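Local coordinates for adenylyltransferase thiF (PDB 1ZUD), which catalyses the ATP-dependent adenylation of the C-terminal glycine carboxylate of the sulfur carrier protein ThiS in thiamin biosynthesis, at the zinc ion site, the interface of chains A and C and the interface of chains A and B. Sequence-based numbering; all coordinates share one arbitrary frame. Chains: chain A/B, Adenylyltransferase thiF; chain C, ThiS protein.

Contact 1: the zinc ion site. Residues chain A 136, 168-169, 171-172, 237, 240, 242-244. With ZN (zinc ion), chain D.
Two CxxC motifs, A:Cys169/A:Cys172 and A:Cys240/A:Cys243, hold the zinc ion of this HesA/MoeB/ThiF-family enzyme in a near-tetrahedral cage of four cysteine sulfurs. The sulfurs arrive by different torsions: SG of A:Cys240 is anti to its backbone N (chi1 -172°), whereas SG of A:Cys169 and of A:Cys243 each sit in the crowded position between backbone N and carbonyl carbon. ZN to SG of A:Cys172 measures 2.3 Å, and ZN to SG of A:Cys243 2.4 Å. The cage is uneven, opening to 128° between the sulfurs of A:Cys172 and A:Cys169 and narrowing to 91° between those of A:Cys172 and A:Cys243. Packing of donors is densest around two sulfurs. SG of A:Cys172 accepts the backbone N-H of A:Cys169 and, almost straight, that of A:Ala237 (N to SG 3.4 Å); SG of A:Cys240 accepts the amides of A:Val242 and A:Cys243. A:Cys169 is met instead by ND2 of A:Asn136 on helix 129-141, 3.4 Å from SG. These N-H groups may temper the sulfur charge. The flank of A:Arg171 appears looser: its side chain runs away from the metal, leaving backbone C nearest ZN at 4.3 Å. The zinc thus ties the 169-172 segment to the C-terminal 240-243 loop, probably a structural role.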
# COMPACT_ATOMS: atom_id res chain seq x y z
N ASN A 136 -11.82 19.59 6.16
CA ASN A 136 -11.16 20.31 5.06
C ASN A 136 -11.29 21.83 5.29
O ASN A 136 -10.33 22.60 5.11
CB ASN A 136 -11.80 19.88 3.74
CG ASN A 136 -11.32 20.73 2.55
OD1 ASN A 136 -10.19 20.61 2.09
ND2 ASN A 136 -12.19 21.59 2.05
N GLY A 168 -6.24 23.37 -5.21
CA GLY A 168 -7.54 23.35 -4.58
C GLY A 168 -7.61 22.55 -3.30
O GLY A 168 -6.58 22.15 -2.72
N CYS A 169 -8.85 22.26 -2.88
CA CYS A 169 -9.07 21.56 -1.63
C CYS A 169 -10.06 20.42 -1.84
O CYS A 169 -10.40 20.04 -2.99
CB CYS A 169 -9.56 22.58 -0.58
SG CYS A 169 -11.26 23.15 -0.78
N ARG A 171 -13.18 20.38 -1.11
CA ARG A 171 -14.41 20.93 -1.61
C ARG A 171 -14.33 21.32 -3.08
O ARG A 171 -15.37 21.37 -3.76
CB ARG A 171 -14.88 22.11 -0.77
CG ARG A 171 -16.26 22.60 -1.23
CD ARG A 171 -17.13 23.15 -0.11
NE ARG A 171 -17.96 22.11 0.47
CZ ARG A 171 -18.92 22.33 1.37
NH1 ARG A 171 -19.15 23.57 1.79
NH2 ARG A 171 -19.64 21.31 1.84
N CYS A 172 -13.14 21.59 -3.60
CA CYS A 172 -13.03 21.86 -5.03
C CYS A 172 -13.29 20.58 -5.80
O CYS A 172 -13.82 20.61 -6.93
CB CYS A 172 -11.63 22.30 -5.42
SG CYS A 172 -11.08 23.91 -4.81
N ALA A 237 -11.19 25.04 -7.98
CA ALA A 237 -12.45 25.52 -8.52
C ALA A 237 -12.55 27.01 -8.15
O ALA A 237 -12.55 27.39 -6.96
CB ALA A 237 -13.60 24.74 -7.89
N CYS A 240 -14.93 27.98 -5.33
CA CYS A 240 -14.86 27.29 -4.04
C CYS A 240 -15.06 28.18 -2.82
O CYS A 240 -14.26 29.10 -2.59
CB CYS A 240 -13.54 26.50 -3.89
SG CYS A 240 -13.55 25.46 -2.43
N VAL A 242 -14.44 27.50 0.13
CA VAL A 242 -13.43 27.29 1.15
C VAL A 242 -12.04 27.88 0.80
O VAL A 242 -11.43 28.59 1.63
CB VAL A 242 -13.29 25.75 1.47
CG1 VAL A 242 -12.16 25.49 2.43
CG2 VAL A 242 -14.58 25.23 2.04
N CYS A 243 -11.52 27.56 -0.40
CA CYS A 243 -10.19 28.03 -0.77
C CYS A 243 -10.18 29.00 -1.98
O CYS A 243 -9.11 29.41 -2.47
CB CYS A 243 -9.27 26.81 -1.05
SG CYS A 243 -9.59 26.03 -2.70
N GLY A 244 -11.37 29.40 -2.44
CA GLY A 244 -11.41 30.30 -3.59
C GLY A 244 -11.25 31.79 -3.22
O GLY A 244 -11.27 32.63 -4.10
ZN ZN D . -11.45 24.48 -2.63

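Contact 2: the interface of chains A and C. Residues chain A 235-239; chain C 39-40, 42, 44-45.
In this complex of an E1-like adenylyltransferase with ThiS, a ubiquitin-like sulfur carrier, the loop A:Arg235 to A:Gly239 meets strand 39-40 and the 3-10 helix 43-45 of chain C. A:Arg235 leaves the backbone with CG anti to N and runs extended to NE. Its CB lies 3.5 Å from the carbonyl O of C:Ile40, CG rests against CG and CD of C:Pro42, the side chain crossing the proline at about a right angle, and CD passes NE2 of C:Gln39. At the tip, NH1 comes within 3.2 Å of OE1 of C:Gln45, the guanidinium and amide planes 89° apart. C:Glu44 starts from the crowded position (chi1 65°) and then extends, so OE1 is gripped twice. The backbone N of A:Gly239 reaches the syn lone pair of C:Glu44 OE1 at 2.7 Å, nearly straight (173° at H), while OG of A:Ser238 approaches that OE1 from above the carboxylate plane at 2.9 Å. Water 1 also touches OE1 of C:Glu44, at 2.6 Å, and links it to N of A:Ser238 and NE2 of C:Gln45. An alanine in place of C:Glu44 would probably leave the N-H of A:Gly239 and the hydroxyl of A:Ser238 without this shared acceptor and loosen the docking. CB of A:Ala237 packs on CB of C:Pro42 at 3.9 Å.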
# COMPACT_ATOMS: atom_id res chain seq x y z
N ARG A 235 -7.46 20.23 -9.46
CA ARG A 235 -7.51 21.59 -10.03
C ARG A 235 -8.38 22.45 -9.11
O ARG A 235 -9.44 22.02 -8.65
CB ARG A 235 -8.12 21.49 -11.44
CG ARG A 235 -8.27 22.82 -12.18
CD ARG A 235 -8.28 22.63 -13.71
NE ARG A 235 -8.29 23.91 -14.42
CZ ARG A 235 -8.94 24.13 -15.57
NH1 ARG A 235 -9.61 23.14 -16.16
NH2 ARG A 235 -8.94 25.34 -16.12
N ARG A 236 -7.96 23.67 -8.79
CA ARG A 236 -8.83 24.43 -7.89
C ARG A 236 -10.06 24.96 -8.67
O ARG A 236 -10.00 25.15 -9.89
CB ARG A 236 -8.03 25.56 -7.22
CG ARG A 236 -7.51 26.57 -8.13
CD ARG A 236 -6.66 27.54 -7.32
NE ARG A 236 -6.26 28.63 -8.20
CZ ARG A 236 -5.16 28.62 -8.95
NH1 ARG A 236 -4.34 27.58 -8.90
NH2 ARG A 236 -4.93 29.60 -9.82
N ALA A 237 -11.19 25.04 -7.98
CA ALA A 237 -12.45 25.52 -8.52
C ALA A 237 -12.55 27.01 -8.15
O ALA A 237 -12.55 27.39 -6.96
CB ALA A 237 -13.60 24.74 -7.89
N SER A 238 -12.68 27.87 -9.15
CA SER A 238 -12.74 29.31 -8.88
C SER A 238 -13.84 29.67 -7.89
O SER A 238 -13.64 30.51 -7.01
CB SER A 238 -12.94 30.12 -10.15
OG SER A 238 -14.25 29.87 -10.67
N GLY A 239 -14.98 29.02 -7.99
CA GLY A 239 -16.03 29.37 -7.03
C GLY A 239 -15.99 28.73 -5.65
O GLY A 239 -16.91 28.97 -4.85
N GLN C 39 -6.41 15.29 -15.80
CA GLN C 39 -6.54 16.46 -14.96
C GLN C 39 -8.01 16.66 -14.65
O GLN C 39 -8.86 16.63 -15.53
CB GLN C 39 -5.95 17.69 -15.64
CG GLN C 39 -6.05 18.91 -14.74
CD GLN C 39 -5.34 20.09 -15.35
OE1 GLN C 39 -5.28 20.22 -16.59
NE2 GLN C 39 -4.79 20.97 -14.50
N ILE C 40 -8.31 16.87 -13.37
CA ILE C 40 -9.67 17.04 -12.94
C ILE C 40 -10.23 18.29 -13.60
O ILE C 40 -9.48 19.26 -13.80
CB ILE C 40 -9.76 17.26 -11.36
CG1 ILE C 40 -9.33 15.99 -10.61
CG2 ILE C 40 -11.16 17.73 -10.98
CD1 ILE C 40 -10.17 14.77 -10.91
N PRO C 42 -13.14 20.83 -12.71
CA PRO C 42 -14.13 21.13 -11.67
C PRO C 42 -15.56 21.09 -12.22
O PRO C 42 -15.83 21.52 -13.36
CB PRO C 42 -13.70 22.52 -11.15
CG PRO C 42 -12.16 22.51 -11.40
CD PRO C 42 -12.12 21.90 -12.80
N GLU C 44 -18.17 22.83 -11.69
CA GLU C 44 -18.70 24.11 -12.08
C GLU C 44 -18.26 24.50 -13.49
O GLU C 44 -18.79 25.47 -14.07
CB GLU C 44 -18.29 25.19 -11.05
CG GLU C 44 -16.79 25.51 -10.94
CD GLU C 44 -16.45 26.52 -9.83
OE1 GLU C 44 -15.48 27.30 -9.98
OE2 GLU C 44 -17.14 26.53 -8.79
N GLN C 45 -17.32 23.76 -14.07
CA GLN C 45 -16.88 24.10 -15.41
C GLN C 45 -17.47 23.19 -16.51
O GLN C 45 -17.21 23.39 -17.72
CB GLN C 45 -15.35 24.08 -15.50
CG GLN C 45 -14.62 25.16 -14.67
CD GLN C 45 -13.10 24.93 -14.58
OE1 GLN C 45 -12.45 24.58 -15.58
NE2 GLN C 45 -12.52 25.15 -13.40
O HOH W 1 -13.64 26.75 -11.72

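Contact 3: the interface of chains A and B. Residues chain A 200, 203-204, 207, 212, 214-215, 218, 220; chain B 154, 190, 193, 222, 224-227.
Helix 191-210 of chain A, the segment after it (A:Ile212 to A:Pro215) and strand 218-223 meet, in chain B, the turn B:Gly224 to B:Ser227, the end of strand 218-223, B:Phe154, and the start of helix 191-210 with B:Val190 before it. This is part of the two-fold homodimer interface of a HesA/MoeB/ThiF-family enzyme. In A:Lys207 a bend at chi3 (-77°) turns the ammonium to the turn: NZ bonds O of B:Gly224 at 2.9 Å, in the carbonyl plane, and lies 3.0 Å from OG of B:Ser227. Within its own chain NZ also forms a salt bridge with OE1 of A:Glu204. OE1 of A:Glu204 also accepts NH1 of A:Arg220 at 2.9 Å, from well above the carboxylate plane. CB of B:Ser227 sits over the centre of one face of this guanidinium. OG1 of A:Thr214 donates to O of B:Lys225 at 2.6 Å. A methionine in place of A:Lys207, lacking the ammonium, would probably leave A:Glu204 less well neutralised and the turn less firmly held. Beside this polar cluster CD1 of A:Leu203 touches CG1 of B:Val190, while CD2 of A:Leu200 meets CZ of B:Phe222 tip to tip at 3.8 Å. CD1 of A:Ile212 likewise meets CZ of B:Phe154 at 3.5 Å; B:Lys225 CD and B:Val190 CG2 lie on opposite faces of that ring.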
# COMPACT_ATOMS: atom_id res chain seq x y z
N LEU A 200 -0.51 4.43 3.47
CA LEU A 200 0.02 5.45 2.55
C LEU A 200 -0.19 6.85 3.14
O LEU A 200 0.57 7.77 2.87
CB LEU A 200 -0.66 5.32 1.19
CG LEU A 200 -0.07 4.08 0.44
CD1 LEU A 200 -0.94 3.79 -0.79
CD2 LEU A 200 1.35 4.40 -0.02
N LEU A 203 2.76 7.31 5.23
CA LEU A 203 3.93 7.60 4.43
C LEU A 203 3.94 9.08 4.00
O LEU A 203 4.98 9.74 4.04
CB LEU A 203 3.94 6.70 3.17
CG LEU A 203 5.03 7.03 2.14
CD1 LEU A 203 6.45 6.86 2.78
CD2 LEU A 203 4.92 6.09 0.94
N GLU A 204 2.80 9.63 3.58
CA GLU A 204 2.81 11.01 3.13
C GLU A 204 3.13 11.98 4.28
O GLU A 204 3.78 13.03 4.07
CB GLU A 204 1.46 11.39 2.50
CG GLU A 204 1.18 10.66 1.17
CD GLU A 204 2.31 10.91 0.15
OE1 GLU A 204 2.74 9.97 -0.56
OE2 GLU A 204 2.78 12.06 0.05
N LYS A 207 6.92 12.06 5.00
CA LYS A 207 7.64 12.83 4.02
C LYS A 207 7.44 14.35 4.23
O LYS A 207 8.38 15.14 4.15
CB LYS A 207 7.15 12.44 2.61
CG LYS A 207 7.69 11.07 2.20
CD LYS A 207 7.40 10.84 0.67
CE LYS A 207 5.95 10.49 0.49
NZ LYS A 207 5.61 10.57 -0.97
N ILE A 212 10.78 15.85 2.88
CA ILE A 212 11.17 15.11 1.67
C ILE A 212 10.31 15.61 0.52
O ILE A 212 9.10 15.67 0.62
CB ILE A 212 11.03 13.58 1.92
CG1 ILE A 212 12.12 13.17 2.91
CG2 ILE A 212 11.16 12.74 0.61
CD1 ILE A 212 11.91 11.86 3.49
N THR A 214 8.17 15.64 -2.58
CA THR A 214 7.31 14.61 -3.13
C THR A 214 6.13 15.35 -3.74
O THR A 214 5.93 16.50 -3.46
CB THR A 214 6.88 13.65 -1.94
OG1 THR A 214 6.31 12.43 -2.45
CG2 THR A 214 5.89 14.39 -0.98
N PRO A 215 5.35 14.72 -4.63
CA PRO A 215 4.21 15.42 -5.23
C PRO A 215 3.11 15.65 -4.19
O PRO A 215 3.07 14.95 -3.19
CB PRO A 215 3.71 14.43 -6.29
CG PRO A 215 4.94 13.63 -6.61
CD PRO A 215 5.55 13.40 -5.26
N GLU A 218 -2.37 15.75 -6.03
CA GLU A 218 -2.78 14.74 -7.00
C GLU A 218 -3.76 13.75 -6.37
O GLU A 218 -3.64 13.38 -5.22
CB GLU A 218 -1.55 14.04 -7.60
CG GLU A 218 -0.82 13.09 -6.71
CD GLU A 218 0.53 12.67 -7.30
OE1 GLU A 218 1.25 11.87 -6.65
OE2 GLU A 218 0.88 13.15 -8.41
N ARG A 220 -4.90 10.12 -6.04
CA ARG A 220 -4.42 8.79 -6.42
C ARG A 220 -5.54 7.81 -6.21
O ARG A 220 -6.14 7.74 -5.11
CB ARG A 220 -3.19 8.41 -5.61
CG ARG A 220 -1.97 9.31 -6.07
CD ARG A 220 -0.99 9.68 -4.92
NE ARG A 220 -0.38 8.48 -4.35
CZ ARG A 220 0.40 8.46 -3.28
NH1 ARG A 220 0.68 9.60 -2.62
NH2 ARG A 220 0.87 7.29 -2.85
N PHE B 154 12.86 3.80 -0.02
CA PHE B 154 11.50 4.18 -0.33
C PHE B 154 10.91 3.27 -1.44
O PHE B 154 9.84 3.55 -1.97
CB PHE B 154 11.44 5.64 -0.83
CG PHE B 154 11.56 6.67 0.28
CD1 PHE B 154 10.42 7.25 0.84
CD2 PHE B 154 12.82 7.05 0.76
CE1 PHE B 154 10.53 8.21 1.89
CE2 PHE B 154 12.94 8.01 1.80
CZ PHE B 154 11.80 8.58 2.35
N VAL B 190 11.76 2.86 5.17
CA VAL B 190 10.64 3.63 5.70
C VAL B 190 9.55 2.62 6.08
O VAL B 190 9.17 1.74 5.28
CB VAL B 190 10.14 4.63 4.62
CG1 VAL B 190 8.99 5.45 5.15
CG2 VAL B 190 11.32 5.55 4.22
N VAL B 193 6.52 2.10 3.86
CA VAL B 193 6.76 1.54 2.51
C VAL B 193 6.79 -0.00 2.58
O VAL B 193 6.14 -0.70 1.80
CB VAL B 193 8.10 2.06 1.91
CG1 VAL B 193 8.37 1.33 0.56
CG2 VAL B 193 8.01 3.59 1.70
N PHE B 222 7.09 -0.00 -6.76
CA PHE B 222 6.60 1.20 -6.08
C PHE B 222 7.77 2.14 -5.75
O PHE B 222 8.77 1.70 -5.21
CB PHE B 222 5.86 0.77 -4.78
CG PHE B 222 5.33 1.94 -3.95
CD1 PHE B 222 4.60 2.96 -4.54
CD2 PHE B 222 5.56 1.99 -2.58
CE1 PHE B 222 4.08 4.04 -3.80
CE2 PHE B 222 5.05 3.06 -1.79
CZ PHE B 222 4.31 4.08 -2.40
N GLY B 224 8.11 5.12 -3.34
CA GLY B 224 7.40 5.84 -2.30
C GLY B 224 7.72 7.32 -2.23
O GLY B 224 7.02 8.07 -1.54
N LYS B 225 8.80 7.73 -2.90
CA LYS B 225 9.21 9.14 -2.91
C LYS B 225 8.50 9.90 -4.02
O LYS B 225 8.00 11.04 -3.81
CB LYS B 225 10.75 9.24 -3.09
CG LYS B 225 11.42 10.20 -2.13
CD LYS B 225 12.93 9.98 -2.06
CE LYS B 225 13.65 10.82 -3.08
NZ LYS B 225 13.39 12.28 -2.84
N SER B 226 8.47 9.32 -5.22
CA SER B 226 7.76 9.96 -6.32
C SER B 226 6.25 9.59 -6.22
O SER B 226 5.42 10.19 -6.92
CB SER B 226 8.29 9.47 -7.69
OG SER B 226 7.87 8.13 -7.85
N SER B 227 5.93 8.60 -5.39
CA SER B 227 4.53 8.15 -5.21
C SER B 227 3.93 7.54 -6.46
O SER B 227 2.73 7.70 -6.76
CB SER B 227 3.64 9.32 -4.75
OG SER B 227 4.11 9.78 -3.48
O HOH W 2 0.14 6.34 -6.43
O HOH W 3 3.18 12.46 -2.64
O HOH W 4 4.03 7.74 -1.59

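Contact 4: the interface of chains A and C. Residues chain A 39, 126-128, 132, 150-152, 155, 194; chain C 63-66.
A:Arg132, on helix 129-141, has CG anti to the carbonyl carbon (chi1 -66°) and an extended chain to NE, whereas A:Ser150 holds OG in the crowded position (chi1 60°); together these torsions turn both tips to the C-terminal tail of ThiS. The site binds this tail beside the ATP-binding residues, as expected for adenylation of its last glycine. The guanidinium addresses O of C:Ala64 side-on with two nitrogens. NE lies 2.9 Å from O of C:Ala64, in the carbonyl plane and on a lone pair, while NH2, also at 2.9 Å from O of C:Ala64, comes from above the carbonyl plane. The oxygen stays within the guanidinium plane, at its edge, which is likely to limit rotation of the guanidinium and hold the C:Ala64 carbonyl in place. OG of A:Ser150 donates to O of C:Ile63 at 2.7 Å, again from above its plane. Backbone N of A:Ala151, in strand 146-152, holds O of C:Gly65 at 3.0 Å (161° at H). C:Ile63 packs its CG2 branch on CG1 of A:Val152 at 3.5 Å, the two side chains crossing obliquely. A:Asp127 and A:Asn128, ATP-binding residues, flank the tail, which therefore runs beside the nucleotide site; ND2 of A:Asn128 donates to OD2 of A:Asp127. At the end, N of A:Leu39 bonds the terminal carboxylate O of C:Gly66 at 3.3 Å, and CD1 of A:Leu39 presses on CA of C:Gly66 at 3.5 Å, tighter than usual van der Waals contact.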
# COMPACT_ATOMS: atom_id res chain seq x y z
N LEU A 39 -8.66 3.14 8.31
CA LEU A 39 -7.59 4.03 7.88
C LEU A 39 -6.70 4.49 8.98
O LEU A 39 -5.49 4.46 8.88
CB LEU A 39 -8.15 5.27 7.22
CG LEU A 39 -9.01 5.09 5.97
CD1 LEU A 39 -9.72 6.41 5.74
CD2 LEU A 39 -8.14 4.68 4.76
N THR A 126 -11.85 9.65 8.53
CA THR A 126 -13.26 9.49 8.89
C THR A 126 -14.04 8.75 7.82
O THR A 126 -13.49 8.28 6.80
CB THR A 126 -13.96 10.84 9.24
OG1 THR A 126 -13.97 11.71 8.12
CG2 THR A 126 -13.20 11.54 10.37
N ASP A 127 -15.33 8.62 8.05
CA ASP A 127 -16.12 7.83 7.13
C ASP A 127 -17.39 8.43 6.60
O ASP A 127 -18.36 7.71 6.38
CB ASP A 127 -16.49 6.53 7.85
CG ASP A 127 -17.42 6.79 9.06
OD1 ASP A 127 -17.76 5.82 9.77
OD2 ASP A 127 -17.81 7.96 9.28
N ASN A 128 -17.44 9.74 6.40
CA ASN A 128 -18.66 10.31 5.87
C ASN A 128 -18.30 11.71 5.36
O ASN A 128 -17.40 12.35 5.92
CB ASN A 128 -19.74 10.32 6.98
CG ASN A 128 -19.44 11.31 8.06
OD1 ASN A 128 -19.69 12.50 7.91
ND2 ASN A 128 -18.85 10.83 9.14
N ARG A 132 -15.69 14.99 6.58
CA ARG A 132 -14.55 15.30 5.73
C ARG A 132 -14.62 16.78 5.25
O ARG A 132 -13.60 17.45 5.19
CB ARG A 132 -14.52 14.34 4.53
CG ARG A 132 -14.25 12.85 4.92
CD ARG A 132 -14.35 11.95 3.66
NE ARG A 132 -14.05 10.53 3.91
CZ ARG A 132 -12.83 10.01 4.04
NH1 ARG A 132 -11.76 10.81 3.95
NH2 ARG A 132 -12.66 8.69 4.23
N SER A 150 -9.68 7.35 1.52
CA SER A 150 -10.94 6.66 1.70
C SER A 150 -10.83 5.30 0.99
O SER A 150 -9.93 5.09 0.14
CB SER A 150 -12.12 7.46 1.08
OG SER A 150 -11.92 7.67 -0.34
N ALA A 151 -11.74 4.41 1.35
CA ALA A 151 -11.82 3.08 0.79
C ALA A 151 -13.17 2.49 1.01
O ALA A 151 -13.80 2.69 2.06
CB ALA A 151 -10.77 2.18 1.47
N VAL A 152 -13.58 1.67 0.05
CA VAL A 152 -14.83 0.94 0.12
C VAL A 152 -14.69 -0.19 -0.89
O VAL A 152 -14.12 0.01 -1.96
CB VAL A 152 -16.09 1.87 -0.20
CG1 VAL A 152 -16.24 2.14 -1.73
CG2 VAL A 152 -17.38 1.19 0.29
N GLY A 155 -11.84 -0.57 -3.64
CA GLY A 155 -11.32 0.73 -4.12
C GLY A 155 -10.78 1.70 -3.07
O GLY A 155 -11.23 1.69 -1.93
N VAL A 194 -8.37 -1.03 2.68
CA VAL A 194 -8.42 0.23 3.48
C VAL A 194 -7.08 0.39 4.20
O VAL A 194 -6.56 1.52 4.37
CB VAL A 194 -9.63 0.24 4.46
CG1 VAL A 194 -9.58 -0.93 5.43
CG2 VAL A 194 -9.67 1.57 5.18
N ILE C 63 -15.56 8.22 -2.94
CA ILE C 63 -15.59 7.17 -1.95
C ILE C 63 -15.36 7.96 -0.63
O ILE C 63 -14.39 8.74 -0.52
CB ILE C 63 -14.49 6.12 -2.25
CG1 ILE C 63 -14.85 5.39 -3.58
CG2 ILE C 63 -14.41 5.08 -1.12
CD1 ILE C 63 -13.81 4.33 -3.96
N ALA C 64 -16.26 7.79 0.33
CA ALA C 64 -16.16 8.48 1.62
C ALA C 64 -15.85 7.55 2.79
O ALA C 64 -15.48 8.02 3.87
CB ALA C 64 -17.45 9.22 1.89
N GLY C 65 -15.98 6.24 2.58
CA GLY C 65 -15.70 5.25 3.62
C GLY C 65 -14.28 5.25 4.17
O GLY C 65 -13.34 5.72 3.51
N GLY C 66 -14.08 4.70 5.37
CA GLY C 66 -12.73 4.71 5.91
C GLY C 66 -12.45 3.78 7.08
O GLY C 66 -11.74 4.18 8.05
OXT GLY C 66 -12.91 2.62 7.03

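Contacts 1 and 2 are neighbours, their C-alpha centres about 9 Å apart, and share A:Ala237, so the zinc-braced C-terminal segment also forms part of the docking surface for the body of ThiS. Contact 4 receives the tail of the same ThiS chain about 22 Å from contact 2, giving the carrier two separated holds on one ThiF subunit. Helix 129-141 contributes to contacts 1 and 4, and helix 191-210 to contacts 3 and 4, whose centres are about 20 Å apart. Dimerisation and tail binding thus draw on a common helix, which may couple the homodimer to the adenylation site.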